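PDB 3G5W: multicopper oxidase type 1 from Nitrosomonas europaea, which binds copper and probably works as a laccase-like oxidase, a two-domain member of the multicopper blue proteins. Local coordinates for residues K2-L7 with D43-V48; I180-G185 with I272-V277; A212-F217 with P232-D237. One frame throughout, in Å; residues are numbered along the deposited sequence.

Interaction 1. Residues K2-L7 with D43-V48; sequences KREFDL and DVTVNV
Asn47 reaches across to two acidic side chains of the neighbouring strand, Glu4 and Asp6. Its side chain can be followed outward. Asn47 CB lies 3.3 Å from Asp6 OD1. CG sits beside the backbone N (chi1 -52°), which brings the amide over toward residues 2-7. At the tip, Asn47 ND2 gives one N-H to Glu4 OE2 at 2.8 Å and the other to Asp6 OD1 at 2.9 Å. Both acceptors lie close to the amide plane. Glu4 OE2 is met on its anti lone pair, Asp6 OD1 nearly along its C-O bond. With OD1 taken by Thr89 OG1, the amide is gripped at both ends and its rotation is fixed. The two N-H groups, lying between the carboxylates, probably ease the repulsion between them.

Glu4 also lays its carboxyl carbon against Thr45, with Glu4 CD 3.8 Å from Thr45 CG2. At the start of the strands Lys2 NZ forms a salt bridge to Asp43 OD2 at 2.6 Å; Lys93 holds the other oxygen, OD1. On the other side of the sheet Phe5 CE2 meets Val44 CG1 at 4.0 Å, and Leu7 CD1 meets Val46 CG1 at 4.1 Å.

The backbones run parallel, in register from Lys2-Asp43 to Leu7-Val48. Arg3, Phe5 and Leu7 bond alternately to Asp43, Thr45 and Asn47, as parallel strands do. Strand 43-50 is paired on its far edge with strand 87-93. The face bearing Phe5 and Leu7 packs on strands 35-39 and 306-308, consistent with one layer of a cupredoxin-type beta sandwich, as in other multicopper oxidases.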
loop_
_atom_site.group_PDB
_atom_site.type_symbol
_atom_site.label_atom_id
_atom_site.label_comp_id
_atom_site.label_asym_id
_atom_site.label_seq_id
_atom_site.Cartn_x
_atom_site.Cartn_y
_atom_site.Cartn_z
ATOM N N LYS A 2 -0.768 -12.383 -37.399
ATOM C CA LYS A 2 0.635 -11.990 -37.247
ATOM C C LYS A 2 0.764 -10.480 -37.300
ATOM O O LYS A 2 0.261 -9.837 -38.223
ATOM C CB LYS A 2 1.521 -12.639 -38.318
ATOM C CG LYS A 2 1.941 -14.077 -38.008
ATOM C CD LYS A 2 1.120 -15.094 -38.790
ATOM C CE LYS A 2 1.358 -16.514 -38.290
ATOM N NZ LYS A 2 0.691 -16.744 -36.976
ATOM N N ARG A 3 1.428 -9.911 -36.300
ATOM C CA ARG A 3 1.647 -8.469 -36.248
ATOM C C ARG A 3 3.115 -8.172 -35.984
ATOM O O ARG A 3 3.716 -8.754 -35.084
ATOM C CB ARG A 3 0.754 -7.817 -35.183
ATOM C CG ARG A 3 -0.738 -8.093 -35.372
ATOM C CD ARG A 3 -1.596 -7.130 -34.588
ATOM N NE ARG A 3 -3.020 -7.445 -34.694
ATOM C CZ ARG A 3 -3.826 -7.006 -35.659
ATOM N NH1 ARG A 3 -3.362 -6.238 -36.641
ATOM N NH2 ARG A 3 -5.108 -7.348 -35.648
ATOM N N GLU A 4 3.691 -7.285 -36.790
ATOM C CA GLU A 4 5.103 -6.923 -36.650
ATOM C C GLU A 4 5.293 -5.423 -36.507
ATOM O O GLU A 4 4.845 -4.636 -37.358
ATOM C CB GLU A 4 5.954 -7.478 -37.806
ATOM C CG GLU A 4 7.452 -7.172 -37.668
ATOM C CD GLU A 4 8.367 -8.170 -38.384
ATOM O OE1 GLU A 4 7.877 -9.179 -38.947
ATOM O OE2 GLU A 4 9.596 -7.938 -38.371
ATOM N N PHE A 5 5.969 -5.039 -35.431
ATOM C CA PHE A 5 6.192 -3.640 -35.116
ATOM C C PHE A 5 7.682 -3.348 -34.954
ATOM O O PHE A 5 8.476 -4.254 -34.672
ATOM C CB PHE A 5 5.464 -3.256 -33.823
ATOM C CG PHE A 5 4.029 -3.729 -33.744
ATOM C CD1 PHE A 5 3.085 -3.310 -34.677
ATOM C CD2 PHE A 5 3.618 -4.559 -32.703
ATOM C CE1 PHE A 5 1.760 -3.729 -34.583
ATOM C CE2 PHE A 5 2.295 -4.986 -32.598
ATOM C CZ PHE A 5 1.364 -4.570 -33.537
ATOM N N ASP A 6 8.042 -2.079 -35.128
ATOM C CA ASP A 6 9.409 -1.605 -34.913
ATOM C C ASP A 6 9.425 -0.544 -33.818
ATOM O O ASP A 6 8.571 0.350 -33.797
ATOM C CB ASP A 6 10.002 -1.002 -36.195
ATOM C CG ASP A 6 10.291 -2.044 -37.278
ATOM O OD1 ASP A 6 10.445 -3.247 -36.972
ATOM O OD2 ASP A 6 10.377 -1.647 -38.462
ATOM N N LEU A 7 10.400 -0.643 -32.917
ATOM C CA LEU A 7 10.660 0.412 -31.941
ATOM C C LEU A 7 12.119 0.835 -31.952
ATOM O O LEU A 7 13.012 -0.002 -32.030
ATOM C CB LEU A 7 10.292 -0.044 -30.522
ATOM C CG LEU A 7 8.817 -0.160 -30.131
ATOM C CD1 LEU A 7 8.702 -0.750 -28.736
ATOM C CD2 LEU A 7 8.119 1.191 -30.185
ATOM N N ASP A 43 0.064 -13.224 -32.837
ATOM C CA ASP A 43 1.490 -13.506 -32.789
ATOM C C ASP A 43 2.242 -12.222 -33.066
ATOM O O ASP A 43 2.240 -11.700 -34.195
ATOM C CB ASP A 43 1.864 -14.607 -33.785
ATOM C CG ASP A 43 1.261 -15.954 -33.416
ATOM O OD1 ASP A 43 1.098 -16.246 -32.205
ATOM O OD2 ASP A 43 0.946 -16.732 -34.343
ATOM N N VAL A 44 2.863 -11.705 -32.012
ATOM C CA VAL A 44 3.491 -10.391 -32.034
ATOM C C VAL A 44 4.993 -10.528 -32.236
ATOM O O VAL A 44 5.633 -11.374 -31.618
ATOM C CB VAL A 44 3.181 -9.603 -30.736
ATOM C CG1 VAL A 44 3.821 -8.222 -30.756
ATOM C CG2 VAL A 44 1.665 -9.476 -30.540
ATOM N N THR A 45 5.529 -9.703 -33.134
ATOM C CA THR A 45 6.970 -9.564 -33.334
ATOM C C THR A 45 7.347 -8.093 -33.153
ATOM O O THR A 45 6.762 -7.207 -33.789
ATOM C CB THR A 45 7.392 -10.040 -34.751
ATOM O OG1 THR A 45 7.080 -11.428 -34.905
ATOM C CG2 THR A 45 8.884 -9.842 -34.976
ATOM N N VAL A 46 8.317 -7.825 -32.284
ATOM C CA VAL A 46 8.768 -6.449 -32.076
ATOM C C VAL A 46 10.275 -6.344 -32.275
ATOM O O VAL A 46 11.045 -6.976 -31.550
ATOM C CB VAL A 46 8.384 -5.890 -30.680
ATOM C CG1 VAL A 46 8.709 -4.400 -30.600
ATOM C CG2 VAL A 46 6.902 -6.123 -30.385
ATOM N N ASN A 47 10.675 -5.555 -33.269
ATOM C CA ASN A 47 12.087 -5.283 -33.534
ATOM C C ASN A 47 12.498 -4.015 -32.803
ATOM O O ASN A 47 11.960 -2.936 -33.062
ATOM C CB ASN A 47 12.351 -5.168 -35.045
ATOM C CG ASN A 47 11.818 -6.357 -35.818
ATOM O OD1 ASN A 47 12.253 -7.489 -35.619
ATOM N ND2 ASN A 47 10.850 -6.107 -36.691
ATOM N N VAL A 48 13.433 -4.161 -31.869
ATOM C CA VAL A 48 13.855 -3.062 -30.998
ATOM C C VAL A 48 15.298 -2.623 -31.276
ATOM O O VAL A 48 16.234 -3.383 -31.031
ATOM C CB VAL A 48 13.688 -3.450 -29.500
ATOM C CG1 VAL A 48 14.057 -2.281 -28.589
ATOM C CG2 VAL A 48 12.264 -3.896 -29.235
#

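Interaction 2. Residues I180-G185 with I272-V277; sequences IRVKKG and IEYEEV
Val182 places CG2 over the face of the Tyr274 ring. The Val182 CG2 methyl is 3.8 Å from the ring centroid and only 10° off the ring normal, a CH-pi contact. CG2 takes the position between the backbone N and the carbonyl carbon (CG1 chi1 -64°). From there Val182 CG2 also touches Ile272 CG2 at 3.7 Å.

On the opposite face of the sheet Arg181 and Glu273 run side by side. Arg181 NE forms a salt bridge to Glu273 OE2 at 2.9 Å, with the guanidinium and carboxylate planes nearly coplanar. A water joins Arg181 NH2 to Glu273 OE1, and Tyr284 OH also bonds that oxygen. The carboxylate is thus held at both oxygens.

Beyond the strands, Glu276 turns its carboxylate to the backbone of the other segment. Glu276 OE1 accepts from Lys184 N at 2.9 Å, and OE2 is a weaker second acceptor. Beside it Lys183 CB packs on Glu275 CG at 3.5 Å.

These groups are positioned by a short parallel ladder. Glu273 N bonds Ile180 O, Val182 N bonds Glu273 O, and Glu275 N bonds Val182 O. The Tyr274 hydroxyl is held by Asn244 N, and its ring meets Trp248.

Strand 180-182 is the outermost strand of its sheet within the chain. Strand 269-274 lies between it and strand 247-252, while Ile180 and Val182 pack on strand 187-194 of another sheet.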
loop_
_atom_site.group_PDB
_atom_site.type_symbol
_atom_site.label_atom_id
_atom_site.label_comp_id
_atom_site.label_asym_id
_atom_site.label_seq_id
_atom_site.Cartn_x
_atom_site.Cartn_y
_atom_site.Cartn_z
ATOM N N ILE A 180 -11.115 14.528 -18.832
ATOM C CA ILE A 180 -11.813 13.389 -19.417
ATOM C C ILE A 180 -13.209 13.891 -19.739
ATOM O O ILE A 180 -13.940 14.272 -18.841
ATOM C CB ILE A 180 -11.814 12.199 -18.428
ATOM C CG1 ILE A 180 -10.382 11.649 -18.303
ATOM C CG2 ILE A 180 -12.825 11.097 -18.851
ATOM C CD1 ILE A 180 -10.137 10.730 -17.102
ATOM N N ARG A 181 -13.556 13.947 -21.026
ATOM C CA ARG A 181 -14.815 14.574 -21.442
ATOM C C ARG A 181 -15.868 13.536 -21.774
ATOM O O ARG A 181 -15.637 12.646 -22.595
ATOM C CB ARG A 181 -14.605 15.531 -22.624
ATOM C CG ARG A 181 -13.790 16.751 -22.263
ATOM C CD ARG A 181 -13.633 17.709 -23.419
ATOM N NE ARG A 181 -13.149 19.007 -22.947
ATOM C CZ ARG A 181 -12.883 20.046 -23.731
ATOM N NH1 ARG A 181 -13.045 19.949 -25.048
ATOM N NH2 ARG A 181 -12.451 21.184 -23.198
ATOM N N VAL A 182 -17.024 13.661 -21.130
ATOM C CA VAL A 182 -18.088 12.659 -21.224
ATOM C C VAL A 182 -19.459 13.307 -21.377
ATOM O O VAL A 182 -19.593 14.530 -21.287
ATOM C CB VAL A 182 -18.132 11.748 -19.964
ATOM C CG1 VAL A 182 -16.847 10.923 -19.828
ATOM C CG2 VAL A 182 -18.394 12.574 -18.701
ATOM N N LYS A 183 -20.472 12.474 -21.606
ATOM C CA LYS A 183 -21.864 12.905 -21.497
ATOM C C LYS A 183 -22.645 11.887 -20.678
ATOM O O LYS A 183 -22.199 10.758 -20.494
ATOM C CB LYS A 183 -22.501 13.103 -22.878
ATOM C CG LYS A 183 -22.828 11.825 -23.626
ATOM C CD LYS A 183 -23.183 12.119 -25.079
ATOM C CE LYS A 183 -23.509 10.834 -25.832
ATOM N NZ LYS A 183 -22.332 9.904 -25.952
ATOM N N LYS A 184 -23.816 12.286 -20.193
ATOM C CA LYS A 184 -24.655 11.397 -19.399
ATOM C C LYS A 184 -24.987 10.129 -20.185
ATOM O O LYS A 184 -25.303 10.191 -21.378
ATOM C CB LYS A 184 -25.929 12.123 -18.958
ATOM C CG LYS A 184 -26.640 11.479 -17.788
ATOM C CD LYS A 184 -27.837 12.321 -17.371
ATOM C CE LYS A 184 -28.864 11.502 -16.600
ATOM N NZ LYS A 184 -28.278 10.857 -15.396
ATOM N N GLY A 185 -24.890 8.979 -19.522
ATOM C CA GLY A 185 -25.108 7.689 -20.179
ATOM C C GLY A 185 -23.835 6.976 -20.618
ATOM O O GLY A 185 -23.867 5.782 -20.915
ATOM N N ILE A 272 -13.153 15.280 -14.649
ATOM C CA ILE A 272 -14.146 14.744 -15.572
ATOM C C ILE A 272 -15.131 15.872 -15.884
ATOM O O ILE A 272 -15.718 16.447 -14.966
ATOM C CB ILE A 272 -14.916 13.553 -14.950
ATOM C CG1 ILE A 272 -13.980 12.358 -14.715
ATOM C CG2 ILE A 272 -16.119 13.161 -15.825
ATOM C CD1 ILE A 272 -14.537 11.330 -13.729
ATOM N N GLU A 273 -15.294 16.185 -17.169
ATOM C CA GLU A 273 -16.213 17.243 -17.631
ATOM C C GLU A 273 -17.400 16.652 -18.393
ATOM O O GLU A 273 -17.214 16.020 -19.435
ATOM C CB GLU A 273 -15.482 18.224 -18.563
ATOM C CG GLU A 273 -14.310 18.982 -17.948
ATOM C CD GLU A 273 -13.535 19.821 -18.960
ATOM O OE1 GLU A 273 -12.715 20.665 -18.526
ATOM O OE2 GLU A 273 -13.728 19.645 -20.187
ATOM N N TYR A 274 -18.617 16.857 -17.886
ATOM C CA TYR A 274 -19.823 16.477 -18.627
ATOM C C TYR A 274 -20.238 17.596 -19.572
ATOM O O TYR A 274 -20.260 18.769 -19.186
ATOM C CB TYR A 274 -20.987 16.230 -17.691
ATOM C CG TYR A 274 -21.010 14.916 -16.961
ATOM C CD1 TYR A 274 -22.007 13.982 -17.237
ATOM C CD2 TYR A 274 -20.084 14.625 -15.952
ATOM C CE1 TYR A 274 -22.077 12.795 -16.556
ATOM C CE2 TYR A 274 -20.148 13.423 -15.258
ATOM C CZ TYR A 274 -21.152 12.520 -15.570
ATOM O OH TYR A 274 -21.270 11.336 -14.905
ATOM N N GLU A 275 -20.597 17.242 -20.800
ATOM C CA GLU A 275 -20.998 18.264 -21.763
ATOM C C GLU A 275 -22.284 18.977 -21.339
ATOM O O GLU A 275 -22.491 20.133 -21.695
ATOM C CB GLU A 275 -21.091 17.707 -23.187
ATOM C CG GLU A 275 -22.066 16.586 -23.396
ATOM C CD GLU A 275 -22.199 16.208 -24.867
ATOM O OE1 GLU A 275 -21.165 15.891 -25.509
ATOM O OE2 GLU A 275 -23.342 16.218 -25.376
ATOM N N GLU A 276 -23.116 18.294 -20.552
ATOM C CA GLU A 276 -24.373 18.859 -20.045
ATOM C C GLU A 276 -24.189 20.129 -19.200
ATOM O O GLU A 276 -24.995 21.062 -19.302
ATOM C CB GLU A 276 -25.166 17.810 -19.253
ATOM C CG GLU A 276 -25.819 16.714 -20.107
ATOM C CD GLU A 276 -24.905 15.523 -20.390
ATOM O OE1 GLU A 276 -25.358 14.582 -21.073
ATOM O OE2 GLU A 276 -23.743 15.515 -19.933
ATOM N N VAL A 277 -23.140 20.173 -18.373
ATOM C CA VAL A 277 -22.910 21.340 -17.501
ATOM C C VAL A 277 -21.986 22.404 -18.104
ATOM O O VAL A 277 -21.971 23.546 -17.648
ATOM C CB VAL A 277 -22.431 20.951 -16.058
ATOM C CG1 VAL A 277 -23.381 19.933 -15.424
ATOM C CG2 VAL A 277 -21.004 20.439 -16.060
HETATM O O HOH W 1 -11.633 22.384 -20.249
#

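Interaction 3. Residues A212-F217 with P232-D237; sequences AFKDGF and PGERYD
A classic beta bulge and a type I' turn shape this antiparallel pair, whose loop ends are joined by a salt-bridge network. Ala212 and Phe213 both face Asp237. Ala212 N bonds Asp237 O at 3.0 Å, and Phe213 N makes only a weak bond to the same oxygen. Asp237 N returns a bond to Phe213 O. The CB atoms of Phe213 and Asp237 touch at 3.7 Å.

Lys214 and Tyr236 point the same way from the next pair. The lysine chain, with CG anti to the backbone N (chi1 171°), runs along the tyrosine, Lys214 CB lying 3.7 Å from Tyr236 CE1. It then bends near its end to bring Lys214 NZ to Glu234 OE2 at 2.7 Å, on the anti lone pair. Lys214 NZ also meets Asp215 OD1 at 3.0 Å, from above the carboxylate plane.

Asp215 ties the turn to the second strand twice. Asp215 N bonds Arg235 O at 2.8 Å, and Asp215 OD2 accepts from Arg235 N at 3.1 Å. The guanidinium of Arg235 lies against Asp215, whose CA sits over one face. The arginine chain is bent at chi2 (85°) and chi3 (68°), which turns NH1 back to bond Gly233 O, close to the guanidinium plane. A water links Gly216 N to Asp237 OD2.

The network continues into the third subunit. There Asp226 pairs with Arg235 NH2, the backbone N atoms of Asp226 and Thr227 bond Asp215 OD1, and Thr227 O accepts from Lys214 NZ. Arg189 of the same chain as the contact holds Asp237 OD1. The tight turn, with Asp215 and Gly216 at its corners, is typical of two-residue beta hairpins and links strands 209-214 and 217-225.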
loop_
_atom_site.group_PDB
_atom_site.type_symbol
_atom_site.label_atom_id
_atom_site.label_comp_id
_atom_site.label_asym_id
_atom_site.label_seq_id
_atom_site.Cartn_x
_atom_site.Cartn_y
_atom_site.Cartn_z
ATOM N N ALA A 212 -12.890 -3.530 -11.422
ATOM C CA ALA A 212 -13.375 -4.709 -12.150
ATOM C C ALA A 212 -12.303 -5.703 -12.614
ATOM O O ALA A 212 -12.606 -6.883 -12.845
ATOM C CB ALA A 212 -14.239 -4.275 -13.331
ATOM N N PHE A 213 -11.071 -5.221 -12.784
ATOM C CA PHE A 213 -9.952 -6.070 -13.210
ATOM C C PHE A 213 -8.695 -5.730 -12.415
ATOM O O PHE A 213 -8.449 -4.559 -12.111
ATOM C CB PHE A 213 -9.649 -5.891 -14.710
ATOM C CG PHE A 213 -10.770 -6.314 -15.632
ATOM C CD1 PHE A 213 -10.706 -7.521 -16.313
ATOM C CD2 PHE A 213 -11.873 -5.481 -15.844
ATOM C CE1 PHE A 213 -11.729 -7.914 -17.171
ATOM C CE2 PHE A 213 -12.901 -5.865 -16.701
ATOM C CZ PHE A 213 -12.829 -7.085 -17.362
ATOM N N LYS A 214 -7.920 -6.760 -12.075
ATOM C CA LYS A 214 -6.582 -6.586 -11.503
ATOM C C LYS A 214 -5.595 -7.343 -12.362
ATOM O O LYS A 214 -5.829 -8.505 -12.692
ATOM C CB LYS A 214 -6.490 -7.088 -10.052
ATOM C CG LYS A 214 -5.035 -7.118 -9.520
ATOM C CD LYS A 214 -4.905 -7.658 -8.102
ATOM C CE LYS A 214 -3.431 -8.004 -7.772
ATOM N NZ LYS A 214 -2.445 -6.961 -8.234
ATOM N N ASP A 215 -4.498 -6.676 -12.723
ATOM C CA ASP A 215 -3.428 -7.257 -13.550
ATOM C C ASP A 215 -3.971 -7.963 -14.796
ATOM O O ASP A 215 -3.458 -9.001 -15.207
ATOM C CB ASP A 215 -2.562 -8.227 -12.727
ATOM C CG ASP A 215 -1.930 -7.576 -11.498
ATOM O OD1 ASP A 215 -1.364 -8.323 -10.671
ATOM O OD2 ASP A 215 -1.997 -6.332 -11.347
ATOM N N GLY A 216 -5.026 -7.400 -15.376
ATOM C CA GLY A 216 -5.614 -7.950 -16.588
ATOM C C GLY A 216 -6.766 -8.906 -16.336
ATOM O O GLY A 216 -7.630 -9.055 -17.197
ATOM N N PHE A 217 -6.790 -9.544 -15.160
ATOM C CA PHE A 217 -7.783 -10.583 -14.849
ATOM C C PHE A 217 -9.038 -10.020 -14.198
ATOM O O PHE A 217 -8.936 -9.200 -13.288
ATOM C CB PHE A 217 -7.193 -11.644 -13.916
ATOM C CG PHE A 217 -6.136 -12.498 -14.557
ATOM C CD1 PHE A 217 -6.483 -13.662 -15.231
ATOM C CD2 PHE A 217 -4.796 -12.133 -14.487
ATOM C CE1 PHE A 217 -5.502 -14.454 -15.832
ATOM C CE2 PHE A 217 -3.811 -12.918 -15.079
ATOM C CZ PHE A 217 -4.166 -14.079 -15.752
ATOM N N PRO A 232 3.239 -0.288 -7.342
ATOM C CA PRO A 232 4.124 -0.468 -8.497
ATOM C C PRO A 232 3.931 -1.821 -9.194
ATOM O O PRO A 232 3.932 -2.861 -8.541
ATOM C CB PRO A 232 5.522 -0.372 -7.878
ATOM C CG PRO A 232 5.330 0.521 -6.703
ATOM C CD PRO A 232 3.989 0.128 -6.140
ATOM N N GLY A 233 3.757 -1.797 -10.514
ATOM C CA GLY A 233 3.590 -3.031 -11.285
ATOM C C GLY A 233 2.150 -3.491 -11.458
ATOM O O GLY A 233 1.837 -4.195 -12.418
ATOM N N GLU A 234 1.277 -3.106 -10.528
ATOM C CA GLU A 234 -0.146 -3.473 -10.597
ATOM C C GLU A 234 -0.876 -2.700 -11.683
ATOM O O GLU A 234 -0.485 -1.588 -12.035
ATOM C CB GLU A 234 -0.848 -3.208 -9.264
ATOM C CG GLU A 234 -0.325 -4.009 -8.093
ATOM C CD GLU A 234 -1.244 -3.904 -6.893
ATOM O OE1 GLU A 234 -1.238 -2.841 -6.221
ATOM O OE2 GLU A 234 -1.989 -4.879 -6.638
ATOM N N ARG A 235 -1.940 -3.305 -12.214
ATOM C CA ARG A 235 -2.894 -2.581 -13.033
ATOM C C ARG A 235 -4.280 -2.836 -12.484
ATOM O O ARG A 235 -4.592 -3.959 -12.078
ATOM C CB ARG A 235 -2.843 -3.021 -14.499
ATOM C CG ARG A 235 -1.590 -2.586 -15.265
ATOM C CD ARG A 235 -0.447 -3.564 -15.062
ATOM N NE ARG A 235 -0.725 -4.853 -15.685
ATOM C CZ ARG A 235 -0.324 -6.024 -15.210
ATOM N NH1 ARG A 235 0.377 -6.089 -14.080
ATOM N NH2 ARG A 235 -0.642 -7.139 -15.860
ATOM N N TYR A 236 -5.097 -1.787 -12.474
ATOM C CA TYR A 236 -6.508 -1.900 -12.149
ATOM C C TYR A 236 -7.344 -1.242 -13.234
ATOM O O TYR A 236 -7.063 -0.110 -13.631
ATOM C CB TYR A 236 -6.799 -1.250 -10.796
ATOM C CG TYR A 236 -6.302 -2.073 -9.628
ATOM C CD1 TYR A 236 -7.052 -3.139 -9.139
ATOM C CD2 TYR A 236 -5.079 -1.795 -9.020
ATOM C CE1 TYR A 236 -6.604 -3.910 -8.069
ATOM C CE2 TYR A 236 -4.618 -2.561 -7.943
ATOM C CZ TYR A 236 -5.390 -3.613 -7.473
ATOM O OH TYR A 236 -4.949 -4.384 -6.414
ATOM N N ASP A 237 -8.359 -1.958 -13.721
ATOM C CA ASP A 237 -9.365 -1.360 -14.596
ATOM C C ASP A 237 -10.564 -0.951 -13.758
ATOM O O ASP A 237 -11.195 -1.785 -13.096
ATOM C CB ASP A 237 -9.802 -2.320 -15.713
ATOM C CG ASP A 237 -8.667 -2.666 -16.677
ATOM O OD1 ASP A 237 -8.949 -2.882 -17.871
ATOM O OD2 ASP A 237 -7.494 -2.746 -16.248
HETATM O O HOH W 2 -1.292 -10.479 -15.349
HETATM O O HOH W 3 -6.246 -4.634 -14.739
#

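Interaction 1 belongs to the first multicopper oxidase domain of the chain; interactions 2 and 3 belong to the second. None of the three touches another. The centres of interactions 1 and 2 are about 37 Å apart; the centre of interaction 3 is about 24 Å from that of interaction 1 and about 25 Å from that of interaction 2. Along the chain, residues 212-237 fall between the two segments of interaction 2. In interaction 1 the Val48 side chain is about 9 Å from the mononuclear copper. The Arg235 side chain of interaction 3 is about 7 Å from a Cu-O-Cu linkage. The Ile272 side chain of interaction 2 is about 11 Å from a Cu-O-Cu linkage.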